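Local coordinates for De novo designed switch protein caging a hemagglutinin binder (sCageHA267_1S) (Synthetic construct, PDB 7CBC), which is a designed six-helical-bundle switch that cages a hemagglutinin-binding domain, probably serving as a biosensor component that exposes the binder when the switch opens, at residues T13-R17 and L295-C301. Numbering follows the deposited sequence.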
loop_
_atom_site.group_PDB
_atom_site.type_symbol
_atom_site.label_atom_id
_atom_site.label_comp_id
_atom_site.label_asym_id
_atom_site.label_seq_id
_atom_site.Cartn_x
_atom_site.Cartn_y
_atom_site.Cartn_z
ATOM N N THR A 13 -4.144 -15.052 -6.587
ATOM C CA THR A 13 -3.286 -14.230 -7.436
ATOM C C THR A 13 -4.045 -13.017 -7.966
ATOM O O THR A 13 -3.508 -11.899 -7.986
ATOM C CB THR A 13 -2.703 -15.066 -8.583
ATOM O OG1 THR A 13 -3.757 -15.634 -9.369
ATOM C CG2 THR A 13 -1.832 -16.212 -8.041
ATOM N N LYS A 14 -5.304 -13.200 -8.363
ATOM C CA LYS A 14 -6.101 -12.057 -8.804
ATOM C C LYS A 14 -6.275 -11.031 -7.690
ATOM O O LYS A 14 -6.241 -9.818 -7.937
ATOM C CB LYS A 14 -7.460 -12.533 -9.313
ATOM C CG LYS A 14 -7.384 -13.136 -10.703
ATOM C CD LYS A 14 -8.535 -12.690 -11.579
ATOM C CE LYS A 14 -9.685 -13.671 -11.516
ATOM N NZ LYS A 14 -10.538 -13.574 -12.748
ATOM N N LEU A 15 -6.486 -11.499 -6.459
ATOM C CA LEU A 15 -6.578 -10.580 -5.336
ATOM C C LEU A 15 -5.251 -9.889 -5.074
ATOM O O LEU A 15 -5.229 -8.714 -4.668
ATOM C CB LEU A 15 -7.050 -11.324 -4.095
ATOM C CG LEU A 15 -8.533 -11.710 -4.111
ATOM C CD1 LEU A 15 -8.892 -12.250 -2.759
ATOM C CD2 LEU A 15 -9.432 -10.529 -4.466
ATOM N N GLN A 16 -4.133 -10.587 -5.304
ATOM C CA GLN A 16 -2.844 -9.933 -5.123
ATOM C C GLN A 16 -2.629 -8.850 -6.174
ATOM O O GLN A 16 -2.173 -7.749 -5.845
ATOM C CB GLN A 16 -1.709 -10.951 -5.149
ATOM C CG GLN A 16 -0.348 -10.289 -5.035
ATOM C CD GLN A 16 0.753 -11.235 -4.603
ATOM O OE1 GLN A 16 1.432 -11.835 -5.437
ATOM N NE2 GLN A 16 0.952 -11.357 -3.291
ATOM N N ARG A 17 -2.973 -9.126 -7.434
ATOM C CA ARG A 17 -2.869 -8.093 -8.465
ATOM C C ARG A 17 -3.664 -6.857 -8.069
ATOM O O ARG A 17 -3.173 -5.722 -8.156
ATOM C CB ARG A 17 -3.362 -8.643 -9.806
ATOM C CG ARG A 17 -3.226 -7.674 -10.993
ATOM C CD ARG A 17 -1.852 -7.005 -11.049
ATOM N NE ARG A 17 -0.747 -7.935 -11.279
ATOM C CZ ARG A 17 0.534 -7.575 -11.293
ATOM N NH1 ARG A 17 0.860 -6.303 -11.101
ATOM N NH2 ARG A 17 1.486 -8.480 -11.496
ATOM N N LEU A 295 -2.315 -18.420 -15.896
ATOM C CA LEU A 295 -2.514 -17.949 -14.537
ATOM C C LEU A 295 -1.987 -16.527 -14.374
ATOM O O LEU A 295 -2.631 -15.692 -13.732
ATOM C CB LEU A 295 -1.829 -18.901 -13.564
ATOM C CG LEU A 295 -1.781 -18.561 -12.078
ATOM C CD1 LEU A 295 -3.093 -18.933 -11.368
ATOM C CD2 LEU A 295 -0.620 -19.296 -11.449
ATOM N N LEU A 296 -0.825 -16.236 -14.964
ATOM C CA LEU A 296 -0.234 -14.905 -14.838
ATOM C C LEU A 296 -1.029 -13.872 -15.632
ATOM O O LEU A 296 -1.209 -12.738 -15.176
ATOM C CB LEU A 296 1.228 -14.937 -15.296
ATOM C CG LEU A 296 2.173 -15.944 -14.621
ATOM C CD1 LEU A 296 3.556 -15.921 -15.240
ATOM C CD2 LEU A 296 2.281 -15.729 -13.134
ATOM N N LYS A 297 -1.511 -14.246 -16.824
ATOM C CA LYS A 297 -2.304 -13.320 -17.630
ATOM C C LYS A 297 -3.581 -12.932 -16.899
ATOM O O LYS A 297 -3.938 -11.752 -16.822
ATOM C CB LYS A 297 -2.618 -13.949 -18.993
ATOM C CG LYS A 297 -3.726 -13.249 -19.786
ATOM C CD LYS A 297 -4.052 -13.972 -21.102
ATOM C CE LYS A 297 -4.595 -15.397 -20.882
ATOM N NZ LYS A 297 -6.016 -15.459 -20.395
ATOM N N ASN A 298 -4.271 -13.921 -16.326
ATOM C CA ASN A 298 -5.495 -13.657 -15.578
ATOM C C ASN A 298 -5.223 -12.952 -14.261
ATOM O O ASN A 298 -6.143 -12.355 -13.691
ATOM C CB ASN A 298 -6.248 -14.962 -15.309
ATOM C CG ASN A 298 -6.756 -15.609 -16.577
ATOM O OD1 ASN A 298 -7.003 -14.931 -17.578
ATOM N ND2 ASN A 298 -6.921 -16.924 -16.543
ATOM N N ALA A 299 -3.996 -13.048 -13.747
ATOM C CA ALA A 299 -3.570 -12.289 -12.579
ATOM C C ALA A 299 -3.000 -10.921 -12.955
ATOM O O ALA A 299 -2.166 -10.363 -12.221
ATOM C CB ALA A 299 -2.552 -13.098 -11.775
ATOM N N GLY A 300 -3.421 -10.370 -14.090
ATOM C CA GLY A 300 -3.015 -9.034 -14.491
ATOM C C GLY A 300 -1.551 -8.842 -14.821
ATOM O O GLY A 300 -1.101 -7.695 -14.895
ATOM N N CYS A 301 -0.781 -9.911 -15.003
ATOM C CA CYS A 301 0.571 -9.746 -15.518
ATOM C C CYS A 301 0.493 -9.387 -16.993
ATOM O O CYS A 301 -0.337 -9.922 -17.731
ATOM C CB CYS A 301 1.415 -11.023 -15.326
ATOM S SG CYS A 301 1.753 -11.477 -13.585
#
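A helix can end against the flank of another by presenting a backbone carbonyl from its terminal turn to a side chain there; residues 295-301 packed on 13-17 give an example, with a single hydrogen bond. Leu295 opens the contact: its side chain bends round so that CD1 comes 3.9 Å from OG1 of Thr13. At Asn298 the backbone takes over, its O lying 3.2 Å from CD of Lys14, whose aliphatic part lies along the helix end. Ala299, the first residue to leave helical geometry, comes closest of all, with its CA 4.6 Å from the CA of Lys14. Its CB rests 3.7 Å from OG1 of Thr13, while its O accepts a hydrogen bond from NE of Arg17 (3.0 Å), roughly in the guanidinium plane. Gly300 is the C' residue of a Schellman motif, closed by the bonds Cys301 N to Leu296 O and Gly300 N to Lys297 O; its positive phi suits glycine, and a CB here would clash with CG of Arg17. The Gly300 O sits over one face of the same guanidinium. Cys301 finishes the run with SG 3.7 Å from NH2 of Arg17, and its disulfide to Cys275 ties this turn to helix 274-284. Leu295 and Leu296 pack on that same helix, whereas Gln16 and Arg17 reach it from helix 3-46, so the C-terminal helical unit, probably the caged binder, docks on helix 3-46, whose Leu15 faces helices 50-93 and 99-142.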